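PDB 1VQ0: 33 kDa chaperonin from Thermotoga maritima, which probably acts as a redox-regulated molecular chaperone that keeps thermally unfolding and oxidatively damaged proteins from aggregating irreversibly. Local coordinates for residues D21-F26 with D189-Q194; G181-Q186 with K205-I210. All coordinates share one frame; numbering follows the deposited sequence.

Contact 1: D21-F26 with D189-Q194. With EDO (1,2-ethanediol), chain F.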
loop_
_atom_site.group_PDB
_atom_site.type_symbol
_atom_site.label_atom_id
_atom_site.label_comp_id
_atom_site.label_asym_id
_atom_site.label_seq_id
_atom_site.Cartn_x
_atom_site.Cartn_y
_atom_site.Cartn_z
ATOM N N ASP A 21 5.052 -8.343 31.044
ATOM C CA ASP A 21 5.294 -9.655 30.420
ATOM C C ASP A 21 5.324 -9.554 28.926
ATOM O O ASP A 21 4.659 -10.338 28.256
ATOM C CB ASP A 21 4.236 -10.713 30.840
ATOM C CG ASP A 21 4.154 -10.904 32.333
ATOM O OD1 ASP A 21 5.219 -11.060 32.973
ATOM O OD2 ASP A 21 3.058 -10.918 32.951
ATOM N N HIS A 22 6.066 -8.562 28.423
ATOM C CA HIS A 22 6.310 -8.394 26.989
ATOM C C HIS A 22 5.085 -8.077 26.146
ATOM O O HIS A 22 5.130 -8.230 24.922
ATOM C CB HIS A 22 7.025 -9.630 26.405
ATOM C CG HIS A 22 8.379 -9.849 26.980
ATOM N ND1 HIS A 22 8.602 -10.700 28.046
ATOM C CD2 HIS A 22 9.578 -9.310 26.668
ATOM C CE1 HIS A 22 9.880 -10.674 28.362
ATOM N NE2 HIS A 22 10.494 -9.837 27.544
ATOM N N LYS A 23 3.995 -7.638 26.771
ATOM C CA LYS A 23 2.770 -7.261 26.022
ATOM C C LYS A 23 2.817 -5.847 25.468
ATOM O O LYS A 23 2.047 -5.511 24.575
ATOM C CB LYS A 23 1.540 -7.462 26.907
ATOM C CG LYS A 23 1.393 -8.914 27.305
ATOM C CD LYS A 23 -0.023 -9.307 27.679
ATOM C CE LYS A 23 -0.051 -10.687 28.275
ATOM N NZ LYS A 23 -1.291 -10.746 29.121
ATOM N N VAL A 24 3.711 -5.015 26.021
ATOM C CA VAL A 24 3.931 -3.644 25.544
ATOM C C VAL A 24 5.420 -3.469 25.270
ATOM O O VAL A 24 6.256 -3.972 25.999
ATOM C CB VAL A 24 3.509 -2.566 26.592
ATOM C CG1 VAL A 24 3.609 -1.095 26.017
ATOM C CG2 VAL A 24 2.109 -2.833 27.160
ATOM N N ARG A 25 5.718 -2.754 24.208
ATOM C CA ARG A 25 7.072 -2.364 23.835
ATOM C C ARG A 25 7.164 -0.836 23.810
ATOM O O ARG A 25 6.181 -0.149 23.579
ATOM C CB ARG A 25 7.506 -3.005 22.487
ATOM C CG ARG A 25 6.868 -2.439 21.232
ATOM C CD ARG A 25 7.166 -3.271 19.974
ATOM N NE ARG A 25 6.619 -2.664 18.766
ATOM C CZ ARG A 25 6.592 -3.237 17.563
ATOM N NH1 ARG A 25 6.983 -4.487 17.363
ATOM N NH2 ARG A 25 6.167 -2.552 16.537
ATOM N N PHE A 26 8.350 -0.319 24.128
ATOM C CA PHE A 26 8.569 1.118 24.119
ATOM C C PHE A 26 9.939 1.432 23.529
ATOM O O PHE A 26 10.872 0.602 23.611
ATOM C CB PHE A 26 8.473 1.726 25.536
ATOM C CG PHE A 26 9.534 1.241 26.479
ATOM C CD1 PHE A 26 10.812 1.790 26.445
ATOM C CD2 PHE A 26 9.264 0.215 27.371
ATOM C CE1 PHE A 26 11.801 1.303 27.265
ATOM C CE2 PHE A 26 10.244 -0.281 28.191
ATOM C CZ PHE A 26 11.524 0.275 28.126
ATOM N N ASP A 189 0.560 -7.193 22.349
ATOM C CA ASP A 189 -0.291 -8.316 22.775
ATOM C C ASP A 189 -1.560 -7.752 23.428
ATOM O O ASP A 189 -1.628 -7.452 24.646
ATOM C CB ASP A 189 0.484 -9.207 23.739
ATOM C CG ASP A 189 -0.294 -10.421 24.193
ATOM O OD1 ASP A 189 -1.530 -10.572 23.995
ATOM O OD2 ASP A 189 0.313 -11.322 24.762
ATOM N N ARG A 190 -2.579 -7.642 22.590
ATOM C CA ARG A 190 -3.849 -7.062 22.984
ATOM C C ARG A 190 -4.654 -7.794 24.054
ATOM O O ARG A 190 -5.727 -7.320 24.414
ATOM C CB ARG A 190 -4.689 -6.900 21.736
ATOM C CG ARG A 190 -4.360 -5.639 20.904
ATOM C CD ARG A 190 -5.031 -5.615 19.529
ATOM N NE ARG A 190 -4.688 -6.802 18.734
ATOM C CZ ARG A 190 -5.110 -7.062 17.492
ATOM N NH1 ARG A 190 -5.891 -6.207 16.834
ATOM N NH2 ARG A 190 -4.751 -8.201 16.907
ATOM N N THR A 191 -4.170 -8.928 24.568
ATOM C CA THR A 191 -4.736 -9.494 25.799
ATOM C C THR A 191 -4.322 -8.732 27.079
ATOM O O THR A 191 -4.777 -9.062 28.173
ATOM C CB THR A 191 -4.451 -11.038 25.963
ATOM O OG1 THR A 191 -3.060 -11.310 26.247
ATOM C CG2 THR A 191 -4.783 -11.786 24.676
ATOM N N LEU A 192 -3.484 -7.714 26.941
ATOM C CA LEU A 192 -3.078 -6.862 28.057
ATOM C C LEU A 192 -4.266 -6.265 28.828
ATOM O O LEU A 192 -5.115 -5.583 28.256
ATOM C CB LEU A 192 -2.203 -5.712 27.525
ATOM C CG LEU A 192 -1.779 -4.679 28.587
ATOM C CD1 LEU A 192 -0.688 -5.234 29.439
ATOM C CD2 LEU A 192 -1.322 -3.335 27.992
ATOM N N GLU A 193 -4.276 -6.457 30.147
ATOM C CA GLU A 193 -5.349 -5.970 31.031
ATOM C C GLU A 193 -5.757 -4.521 30.741
ATOM O O GLU A 193 -4.883 -3.668 30.575
ATOM C CB GLU A 193 -4.922 -6.107 32.496
ATOM C CG GLU A 193 -5.015 -7.519 33.034
ATOM C CD GLU A 193 -3.854 -8.420 32.608
ATOM O OE1 GLU A 193 -3.097 -8.111 31.609
ATOM O OE2 GLU A 193 -3.697 -9.463 33.295
ATOM N N GLN A 194 -7.078 -4.282 30.689
ATOM C CA GLN A 194 -7.672 -2.979 30.296
ATOM C C GLN A 194 -7.274 -1.822 31.205
ATOM O O GLN A 194 -7.155 -0.675 30.736
ATOM C CB GLN A 194 -9.216 -3.034 30.201
ATOM C CG GLN A 194 -9.762 -3.293 28.810
ATOM C CD GLN A 194 -9.449 -2.162 27.832
ATOM O OE1 GLN A 194 -9.875 -1.014 28.046
ATOM N NE2 GLN A 194 -8.699 -2.479 26.759
HETATM C C1 EDO F . 7.609 -1.793 11.728
HETATM O O1 EDO F . 6.428 -1.484 11.015
HETATM C C2 EDO F . 7.585 -3.025 12.633
HETATM O O2 EDO F . 6.516 -3.051 13.604
#
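Lys23 lays its aliphatic chain across Asp189, and this pair, with Leu192, accounts for most of the surface buried between 21-26 and 189-194. CG, anti to the carbonyl carbon of Lys23 (chi1 -62°), comes beside Asp189 CB, and the extended chain carries CD and CE along OD2, with Lys23 CD 3.6 Å from Asp189 OD2; Lys23 CB also touches Asp189 CB. The ammonium travels on past the carboxylate: Lys23 NZ makes a weak hydrogen bond of 3.4 Å to Thr191 OG1 and stays 4.0 Å from Glu193 OE1, short of a salt bridge. In register with this pair, Asp189 N donates to Lys23 O over 3.2 Å. The loop that follows strand 176-187 makes a type I turn from Asp189 to Leu192, reinforced by an Asx turn: Asp189 OD1 receives Thr191 N and, at 2.8 Å, Thr191 OG1, both from the same face of the carboxylate plane. An alanine in place of Asp189 would probably leave Thr191 N and OG1 without this acceptor and open a gap beside the lysine methylenes. Buried Leu192 touches Lys23 CB through CD1, while Leu192 CD2 meets Val24 CG2 at 3.6 Å. Lys23 and Val24 form a classic beta bulge opposite Met19, and Phe227 packs against Val24. Arg25 NH2 donates to O2 of a 1,2-ethanediol, probably from the crystallisation liquor, at the edge of the guanidinium, near its plane.

Contact 2: G181-Q186 with K205-I210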
loop_
_atom_site.group_PDB
_atom_site.type_symbol
_atom_site.label_atom_id
_atom_site.label_comp_id
_atom_site.label_asym_id
_atom_site.label_seq_id
_atom_site.Cartn_x
_atom_site.Cartn_y
_atom_site.Cartn_z
ATOM N N GLY A 181 13.304 14.856 19.617
ATOM C CA GLY A 181 13.112 13.614 20.325
ATOM C C GLY A 181 11.682 13.165 20.387
ATOM O O GLY A 181 10.768 13.835 19.917
ATOM N N GLY A 182 11.493 11.968 20.925
ATOM C CA GLY A 182 10.141 11.509 21.154
ATOM C C GLY A 182 10.069 10.115 21.693
ATOM O O GLY A 182 11.087 9.482 21.991
ATOM N N PHE A 183 8.852 9.629 21.845
ATOM C CA PHE A 183 8.704 8.229 22.258
ATOM C C PHE A 183 7.573 7.565 21.528
ATOM O O PHE A 183 6.713 8.248 20.939
ATOM C CB PHE A 183 8.497 8.118 23.770
ATOM C CG PHE A 183 7.297 8.856 24.279
ATOM C CD1 PHE A 183 6.021 8.318 24.156
ATOM C CD2 PHE A 183 7.462 10.088 24.934
ATOM C CE1 PHE A 183 4.914 9.026 24.648
ATOM C CE2 PHE A 183 6.397 10.806 25.381
ATOM C CZ PHE A 183 5.101 10.268 25.267
ATOM N N ALA A 184 7.594 6.237 21.590
ATOM C CA ALA A 184 6.561 5.341 21.059
ATOM C C ALA A 184 6.233 4.282 22.101
ATOM O O ALA A 184 7.133 3.653 22.672
ATOM C CB ALA A 184 7.001 4.680 19.713
ATOM N N VAL A 185 4.936 4.108 22.372
ATOM C CA VAL A 185 4.441 2.994 23.209
ATOM C C VAL A 185 3.399 2.218 22.377
ATOM O O VAL A 185 2.490 2.833 21.809
ATOM C CB VAL A 185 3.862 3.484 24.582
ATOM C CG1 VAL A 185 3.459 2.329 25.487
ATOM C CG2 VAL A 185 4.889 4.318 25.346
ATOM N N GLN A 186 3.577 0.885 22.308
ATOM C CA GLN A 186 2.824 -0.020 21.434
ATOM C C GLN A 186 2.416 -1.289 22.121
ATOM O O GLN A 186 3.205 -1.939 22.835
ATOM C CB GLN A 186 3.653 -0.354 20.190
ATOM C CG GLN A 186 4.062 0.901 19.397
ATOM C CD GLN A 186 4.639 0.666 17.971
ATOM O OE1 GLN A 186 5.749 0.178 17.815
ATOM N NE2 GLN A 186 3.887 1.100 16.938
ATOM N N LYS A 205 -1.352 10.910 27.980
ATOM C CA LYS A 205 -2.187 12.090 27.732
ATOM C C LYS A 205 -1.834 13.226 28.704
ATOM O O LYS A 205 -1.929 14.405 28.353
ATOM C CB LYS A 205 -3.684 11.744 27.847
ATOM C CG LYS A 205 -4.640 12.821 27.287
ATOM C CD LYS A 205 -6.016 12.768 27.989
ATOM C CE LYS A 205 -7.054 13.736 27.370
ATOM N NZ LYS A 205 -8.302 13.854 28.257
ATOM N N ASN A 206 -1.429 12.869 29.915
ATOM C CA ASN A 206 -1.078 13.861 30.901
ATOM C C ASN A 206 0.272 14.519 30.690
ATOM O O ASN A 206 0.575 15.503 31.354
ATOM C CB ASN A 206 -1.075 13.225 32.287
ATOM C CG ASN A 206 -2.446 13.257 32.962
ATOM O OD1 ASN A 206 -3.426 13.731 32.394
ATOM N ND2 ASN A 206 -2.508 12.735 34.201
ATOM N N LEU A 207 1.111 13.958 29.820
ATOM C CA LEU A 207 2.479 14.474 29.667
ATOM C C LEU A 207 2.463 15.828 28.964
ATOM O O LEU A 207 1.570 16.103 28.157
ATOM C CB LEU A 207 3.378 13.489 28.898
ATOM C CG LEU A 207 3.875 12.234 29.634
ATOM C CD1 LEU A 207 4.680 11.313 28.706
ATOM C CD2 LEU A 207 4.743 12.630 30.857
ATOM N N PRO A 208 3.454 16.672 29.260
ATOM C CA PRO A 208 3.711 17.835 28.415
ATOM C C PRO A 208 4.205 17.426 27.045
ATOM O O PRO A 208 4.699 16.301 26.842
ATOM C CB PRO A 208 4.811 18.600 29.150
ATOM C CG PRO A 208 4.964 17.956 30.525
ATOM C CD PRO A 208 4.383 16.581 30.408
ATOM N N SER A 209 4.109 18.335 26.095
ATOM C CA SER A 209 4.681 18.075 24.770
ATOM C C SER A 209 6.212 17.841 24.908
ATOM O O SER A 209 6.827 18.204 25.916
ATOM C CB SER A 209 4.387 19.233 23.804
ATOM O OG SER A 209 5.257 20.307 24.111
ATOM N N ILE A 210 6.799 17.240 23.886
ATOM C CA ILE A 210 8.203 16.789 23.963
ATOM C C ILE A 210 9.183 17.973 24.240
ATOM O O ILE A 210 10.066 17.871 25.119
ATOM C CB ILE A 210 8.593 15.995 22.654
ATOM C CG1 ILE A 210 7.911 14.586 22.562
ATOM C CG2 ILE A 210 10.104 15.961 22.443
ATOM C CD1 ILE A 210 8.110 13.560 23.702
#
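Ile210 and Phe183 meet where the irregular link between helices 194-205 and 210-213 packs on strand 176-187 of the large mixed sheet in the Hsp33 fold. No hydrogen bond crosses between 181-186 and 205-210; the buried contact is made by hydrocarbon against a ring and against bare strand backbone. Ile210 supplies the largest share, and its side chain can be followed outward. Ile210 CB, directed toward the strand, stands 4.1 Å from Gly181 O. There the chain forks. Ile210 CG2, anti to the backbone N, takes the branch that presses on the peptide, coming within 3.4 Å of Gly181 O and also meeting Gly181 C. CG1, anti to the carbonyl carbon (chi1 -71°), heads along the other branch, near both Gly181 O and the CA of Gly182. At the tip, the methyl Ile210 CD1 lies 3.9 Å from Gly182 CA. The same methyl reaches the Phe183 ring, where it touches CD2 and CE2. Ile210 thus rests on the main chain of the two glycines, which is held in the sheet by backbone bonds of Gly181 to Gly169 and of Gly182 to Val29.

In Phe183, chi1 of 59° sets CG between the backbone N and the carbonyl carbon, and from there the ring extends until CE2 and CZ meet the link, although its CB does not point there. Phe183 also touches Ile204, Ile226 and Ile28, of helix 194-205, helix 219-227 and strand 24-30. Leu207, itself in touch with Ile226, comes to the end of the ring: Leu207 CD1 approaches obliquely, 3.8 Å from Phe183 CE2 and 3.6 Å from Phe183 CZ.

How the contacts relate
The two contacts illustrate how neighbouring strands can each hold a later part of the chain. Their centres lie 18 Å apart; each uses one strand of the same mixed sheet, 24-30 or 176-187, which are neighbours. They touch directly: Arg25 N is probably hydrogen-bonded to Gln186 O, and Val24 CG1 packs on Val185 CG1. Along the chain the order is 21-26, 181-186, 189-194, 205-210, so the contacts interleave. Strand 176-187 thus leads into the turn of contact 1, and helix 194-205 then carries the chain to contact 2. Helix 219-227 touches both, through Phe227 on Val24 and Ile226 on Phe183 and Leu207.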